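PDB 6WT6: metazoan TIR-STING fusion from Crassostrea gigas, which joins a TIR domain to a STING ligand-binding domain in one chain and probably belongs to the STING family of innate immune signalling receptors. Local coordinates for residues V30-T43 against G57-P69. Residues are numbered along the deposited sequence; the frame is centred on the assembly and turned at random.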
loop_
_atom_site.group_PDB
_atom_site.type_symbol
_atom_site.label_atom_id
_atom_site.label_comp_id
_atom_site.label_asym_id
_atom_site.label_seq_id
_atom_site.Cartn_x
_atom_site.Cartn_y
_atom_site.Cartn_z
ATOM N N VAL A 30 -26.072 4.134 4.714
ATOM C CA VAL A 30 -27.348 4.840 4.755
ATOM C C VAL A 30 -28.063 4.643 3.423
ATOM O O VAL A 30 -29.221 5.040 3.261
ATOM C CB VAL A 30 -27.164 6.337 5.069
ATOM C CG1 VAL A 30 -26.463 6.527 6.408
ATOM C CG2 VAL A 30 -26.396 7.025 3.961
ATOM N N TYR A 31 -27.375 4.032 2.461
ATOM C CA TYR A 31 -27.961 3.667 1.179
ATOM C C TYR A 31 -27.696 2.195 0.899
ATOM O O TYR A 31 -26.646 1.661 1.262
ATOM C CB TYR A 31 -27.398 4.498 0.015
ATOM C CG TYR A 31 -27.391 5.991 0.233
ATOM C CD1 TYR A 31 -28.572 6.716 0.244
ATOM C CD2 TYR A 31 -26.195 6.678 0.398
ATOM C CE1 TYR A 31 -28.568 8.087 0.433
ATOM C CE2 TYR A 31 -26.180 8.048 0.586
ATOM C CZ TYR A 31 -27.369 8.747 0.604
ATOM O OH TYR A 31 -27.353 10.111 0.793
ATOM N N HIS A 32 -28.658 1.548 0.236
ATOM C CA HIS A 32 -28.431 0.189 -0.245
ATOM C C HIS A 32 -27.486 0.178 -1.440
ATOM O O HIS A 32 -26.656 -0.728 -1.571
ATOM C CB HIS A 32 -29.757 -0.478 -0.614
ATOM C CG HIS A 32 -30.618 -0.814 0.564
ATOM N ND1 HIS A 32 -31.526 0.074 1.099
ATOM C CD2 HIS A 32 -30.707 -1.940 1.309
ATOM C CE1 HIS A 32 -32.137 -0.490 2.125
ATOM N NE2 HIS A 32 -31.659 -1.712 2.274
ATOM N N ALA A 33 -27.598 1.166 -2.324
ATOM C CA ALA A 33 -26.796 1.168 -3.537
ATOM C C ALA A 33 -26.484 2.593 -3.967
ATOM O O ALA A 33 -27.349 3.472 -3.917
ATOM C CB ALA A 33 -27.503 0.423 -4.674
ATOM N N PHE A 34 -25.240 2.813 -4.378
ATOM C CA PHE A 34 -24.842 4.031 -5.064
ATOM C C PHE A 34 -24.779 3.737 -6.555
ATOM O O PHE A 34 -24.106 2.792 -6.977
ATOM C CB PHE A 34 -23.488 4.543 -4.571
ATOM C CG PHE A 34 -22.944 5.698 -5.373
ATOM C CD1 PHE A 34 -23.477 6.970 -5.232
ATOM C CD2 PHE A 34 -21.897 5.514 -6.262
ATOM C CE1 PHE A 34 -22.979 8.035 -5.965
ATOM C CE2 PHE A 34 -21.394 6.577 -6.998
ATOM C CZ PHE A 34 -21.937 7.838 -6.848
ATOM N N ILE A 35 -25.488 4.537 -7.340
ATOM C CA ILE A 35 -25.511 4.391 -8.789
ATOM C C ILE A 35 -24.447 5.316 -9.368
ATOM O O ILE A 35 -24.611 6.539 -9.381
ATOM C CB ILE A 35 -26.903 4.692 -9.357
ATOM C CG1 ILE A 35 -27.901 3.647 -8.859
ATOM C CG2 ILE A 35 -26.873 4.725 -10.876
ATOM C CD1 ILE A 35 -29.308 3.862 -9.342
ATOM N N SER A 36 -23.345 4.729 -9.829
ATOM C CA SER A 36 -22.253 5.467 -10.450
ATOM C C SER A 36 -22.458 5.460 -11.960
ATOM O O SER A 36 -22.460 4.395 -12.586
ATOM C CB SER A 36 -20.903 4.853 -10.082
ATOM O OG SER A 36 -19.831 5.629 -10.584
ATOM N N TYR A 37 -22.626 6.646 -12.539
ATOM C CA TYR A 37 -22.908 6.774 -13.959
ATOM C C TYR A 37 -22.165 7.978 -14.515
ATOM O O TYR A 37 -21.799 8.901 -13.783
ATOM C CB TYR A 37 -24.414 6.909 -14.223
ATOM C CG TYR A 37 -25.037 8.148 -13.612
ATOM C CD1 TYR A 37 -25.352 8.198 -12.257
ATOM C CD2 TYR A 37 -25.321 9.262 -14.389
ATOM C CE1 TYR A 37 -25.922 9.328 -11.696
ATOM C CE2 TYR A 37 -25.892 10.392 -13.839
ATOM C CZ TYR A 37 -26.189 10.422 -12.495
ATOM O OH TYR A 37 -26.760 11.549 -11.949
ATOM N N CYS A 38 -21.935 7.949 -15.827
ATOM C CA CYS A 38 -21.402 9.109 -16.531
ATOM C C CYS A 38 -22.546 10.060 -16.853
ATOM O O CYS A 38 -23.459 9.706 -17.605
ATOM C CB CYS A 38 -20.679 8.689 -17.809
ATOM S SG CYS A 38 -20.159 10.085 -18.840
ATOM N N ALA A 39 -22.500 11.266 -16.282
ATOM C CA ALA A 39 -23.584 12.220 -16.483
ATOM C C ALA A 39 -23.686 12.692 -17.928
ATOM O O ALA A 39 -24.752 13.161 -18.340
ATOM C CB ALA A 39 -23.405 13.411 -15.542
ATOM N N ASP A 40 -22.608 12.570 -18.708
ATOM C CA ASP A 40 -22.633 12.996 -20.104
ATOM C C ASP A 40 -23.426 12.039 -20.985
ATOM O O ASP A 40 -24.063 12.482 -21.948
ATOM C CB ASP A 40 -21.210 13.145 -20.650
ATOM C CG ASP A 40 -20.420 14.229 -19.933
ATOM O OD1 ASP A 40 -21.039 15.182 -19.429
ATOM O OD2 ASP A 40 -19.175 14.121 -19.883
ATOM N N ALA A 41 -23.407 10.738 -20.692
ATOM C CA ALA A 41 -24.053 9.754 -21.554
ATOM C C ALA A 41 -25.261 9.106 -20.886
ATOM O O ALA A 41 -26.401 9.377 -21.279
ATOM C CB ALA A 41 -23.040 8.698 -21.992
ATOM N N ASP A 42 -25.040 8.243 -19.890
ATOM C CA ASP A 42 -26.072 7.350 -19.377
ATOM C C ASP A 42 -26.879 7.939 -18.228
ATOM O O ASP A 42 -27.248 7.199 -17.304
ATOM C CB ASP A 42 -25.454 6.026 -18.926
ATOM C CG ASP A 42 -24.774 5.285 -20.046
ATOM O OD1 ASP A 42 -25.019 5.622 -21.221
ATOM O OD2 ASP A 42 -24.008 4.353 -19.736
ATOM N N THR A 43 -27.169 9.235 -18.244
ATOM C CA THR A 43 -28.008 9.791 -17.189
ATOM C C THR A 43 -29.429 9.240 -17.263
ATOM O O THR A 43 -30.027 8.905 -16.232
ATOM C CB THR A 43 -28.008 11.312 -17.280
ATOM O OG1 THR A 43 -26.685 11.795 -17.048
ATOM C CG2 THR A 43 -28.942 11.916 -16.245
ATOM N N GLY A 57 -38.233 -0.869 -2.788
ATOM C CA GLY A 57 -38.026 -0.608 -1.379
ATOM C C GLY A 57 -36.624 -0.172 -1.021
ATOM O O GLY A 57 -36.426 0.411 0.054
ATOM N N PHE A 58 -35.640 -0.423 -1.881
ATOM C CA PHE A 58 -34.270 -0.044 -1.571
ATOM C C PHE A 58 -34.096 1.471 -1.629
ATOM O O PHE A 58 -34.761 2.169 -2.399
ATOM C CB PHE A 58 -33.297 -0.721 -2.538
ATOM C CG PHE A 58 -33.343 -2.221 -2.497
ATOM C CD1 PHE A 58 -32.527 -2.930 -1.630
ATOM C CD2 PHE A 58 -34.207 -2.924 -3.322
ATOM C CE1 PHE A 58 -32.570 -4.313 -1.587
ATOM C CE2 PHE A 58 -34.256 -4.307 -3.283
ATOM C CZ PHE A 58 -33.435 -5.002 -2.416
ATOM N N THR A 59 -33.190 1.975 -0.794
ATOM C CA THR A 59 -32.833 3.389 -0.762
ATOM C C THR A 59 -31.501 3.575 -1.480
ATOM O O THR A 59 -30.501 2.949 -1.112
ATOM C CB THR A 59 -32.746 3.903 0.676
ATOM O OG1 THR A 59 -34.060 3.959 1.243
ATOM C CG2 THR A 59 -32.120 5.289 0.717
ATOM N N CYS A 60 -31.486 4.433 -2.494
ATOM C CA CYS A 60 -30.311 4.618 -3.330
ATOM C C CYS A 60 -29.809 6.054 -3.258
ATOM O O CYS A 60 -30.518 6.968 -2.827
ATOM C CB CYS A 60 -30.604 4.250 -4.789
ATOM S SG CYS A 60 -30.859 2.493 -5.086
ATOM N N CYS A 61 -28.563 6.232 -3.688
ATOM C CA CYS A 61 -27.928 7.538 -3.810
ATOM C C CYS A 61 -27.719 7.827 -5.289
ATOM O O CYS A 61 -27.041 7.063 -5.984
ATOM C CB CYS A 61 -26.598 7.580 -3.055
ATOM S SG CYS A 61 -25.664 9.123 -3.238
ATOM N N PHE A 62 -28.303 8.926 -5.766
ATOM C CA PHE A 62 -28.286 9.286 -7.180
ATOM C C PHE A 62 -27.735 10.699 -7.317
ATOM O O PHE A 62 -28.286 11.638 -6.735
ATOM C CB PHE A 62 -29.692 9.187 -7.779
ATOM C CG PHE A 62 -29.716 9.176 -9.281
ATOM C CD1 PHE A 62 -29.287 8.063 -9.981
ATOM C CD2 PHE A 62 -30.185 10.269 -9.991
ATOM C CE1 PHE A 62 -29.313 8.044 -11.362
ATOM C CE2 PHE A 62 -30.215 10.254 -11.374
ATOM C CZ PHE A 62 -29.779 9.139 -12.060
ATOM N N ALA A 63 -26.660 10.846 -8.098
ATOM C CA ALA A 63 -25.921 12.105 -8.157
ATOM C C ALA A 63 -26.826 13.280 -8.518
ATOM O O ALA A 63 -26.888 14.278 -7.791
ATOM C CB ALA A 63 -24.769 11.986 -9.157
ATOM N N GLU A 64 -27.540 13.169 -9.644
ATOM C CA GLU A 64 -28.408 14.251 -10.107
ATOM C C GLU A 64 -29.378 14.703 -9.023
ATOM O O GLU A 64 -29.585 15.906 -8.821
ATOM C CB GLU A 64 -29.183 13.801 -11.347
ATOM C CG GLU A 64 -30.300 14.741 -11.769
ATOM C CD GLU A 64 -31.320 14.065 -12.673
ATOM O OE1 GLU A 64 -32.089 13.212 -12.176
ATOM O OE2 GLU A 64 -31.350 14.384 -13.881
ATOM N N ARG A 65 -29.982 13.750 -8.313
ATOM C CA ARG A 65 -31.001 14.089 -7.325
ATOM C C ARG A 65 -30.388 14.509 -5.996
ATOM O O ARG A 65 -30.810 15.507 -5.401
ATOM C CB ARG A 65 -31.933 12.897 -7.115
ATOM C CG ARG A 65 -32.728 12.952 -5.828
ATOM C CD ARG A 65 -33.496 11.662 -5.603
ATOM N NE ARG A 65 -32.602 10.565 -5.247
ATOM C CZ ARG A 65 -32.973 9.291 -5.192
ATOM N NH1 ARG A 65 -34.223 8.954 -5.476
ATOM N NH2 ARG A 65 -32.095 8.356 -4.858
ATOM N N ASP A 66 -29.385 13.767 -5.528
ATOM C CA ASP A 66 -28.868 13.897 -4.172
ATOM C C ASP A 66 -27.673 14.839 -4.051
ATOM O O ASP A 66 -27.485 15.437 -2.986
ATOM C CB ASP A 66 -28.487 12.511 -3.625
ATOM C CG ASP A 66 -29.662 11.530 -3.630
ATOM O OD1 ASP A 66 -30.749 11.887 -3.130
ATOM O OD2 ASP A 66 -29.500 10.400 -4.137
ATOM N N PHE A 67 -26.857 14.997 -5.093
ATOM C CA PHE A 67 -25.697 15.882 -5.023
ATOM C C PHE A 67 -26.117 17.301 -5.392
ATOM O O PHE A 67 -26.632 17.538 -6.491
ATOM C CB PHE A 67 -24.567 15.399 -5.935
ATOM C CG PHE A 67 -23.935 14.106 -5.492
ATOM C CD1 PHE A 67 -24.216 13.574 -4.243
ATOM C CD2 PHE A 67 -23.058 13.425 -6.323
ATOM C CE1 PHE A 67 -23.644 12.384 -3.832
ATOM C CE2 PHE A 67 -22.480 12.233 -5.916
ATOM C CZ PHE A 67 -22.774 11.714 -4.668
ATOM N N LEU A 68 -25.897 18.242 -4.468
ATOM C CA LEU A 68 -26.218 19.637 -4.715
ATOM C C LEU A 68 -25.402 20.155 -5.898
ATOM O O LEU A 68 -24.341 19.611 -6.212
ATOM C CB LEU A 68 -25.948 20.468 -3.460
ATOM C CG LEU A 68 -26.663 20.000 -2.184
ATOM C CD1 LEU A 68 -25.744 19.132 -1.329
ATOM C CD2 LEU A 68 -27.209 21.172 -1.381
ATOM N N PRO A 69 -25.887 21.201 -6.580
ATOM C CA PRO A 69 -25.231 21.614 -7.838
ATOM C C PRO A 69 -23.751 21.936 -7.699
ATOM O O PRO A 69 -22.977 21.647 -8.620
ATOM C CB PRO A 69 -26.045 22.847 -8.268
ATOM C CG PRO A 69 -26.818 23.272 -7.049
ATOM C CD PRO A 69 -27.085 22.009 -6.295
#
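The Tyr37 ring overlaps that of Phe62 in an offset stack, centroids 4.8 Å apart and planes only 13° from parallel, with Tyr37 CE1 lying over the Phe62 face toward its rim. The pair sits at the C-terminal ends of two neighbouring parallel strands of the TIR domain, 31-36 and 60-62, which helix 43-56 connects as a beta-alpha-beta unit; Ala46 and Leu50 of that helix also pack on Phe62. Strand 60-62 is the outermost strand of the sheet on this side. Between the strands, Cys61 bonds to the residues flanking Phe34: its N donates to Ala33 O at 3.0 Å, and its O receives a longer bond from Ile35 N.

On the sheet face shared by Phe34 and Cys61, the cysteine serves two rings. Its CB stands over the centre of the Tyr31 ring, 3.6 Å from the centroid, in a CH-pi contact, and Val30 CG2 lies against the opposite face. With SG anti to the Cys61 N (chi1 176°), the sulfur reaches the edge of the Phe34 ring, 3.7 Å from Phe34 CD1, while staying over the face of Tyr31. Phe67 CZ meets Phe34 CE1 beyond it.

At the N-terminal end, His32 and Thr59 are joined twice: His32 N donates to Thr59 O at 2.7 Å, and Thr59 N donates to His32 ND1, approaching 32° out of the imidazole plane. His32 NE2 is bonded to Pro23 O, so both ring nitrogens are engaged and the ring's rotation is fixed. Phe58 turns its edge onto the imidazole face, a T-shaped pair with planes nearly perpendicular. At the other end, past the stacked rings, the Tyr37 hydroxyl accepts a bond from the first turn of helix 63-66, Glu64 N lying 2.9 Å from Tyr37 OH.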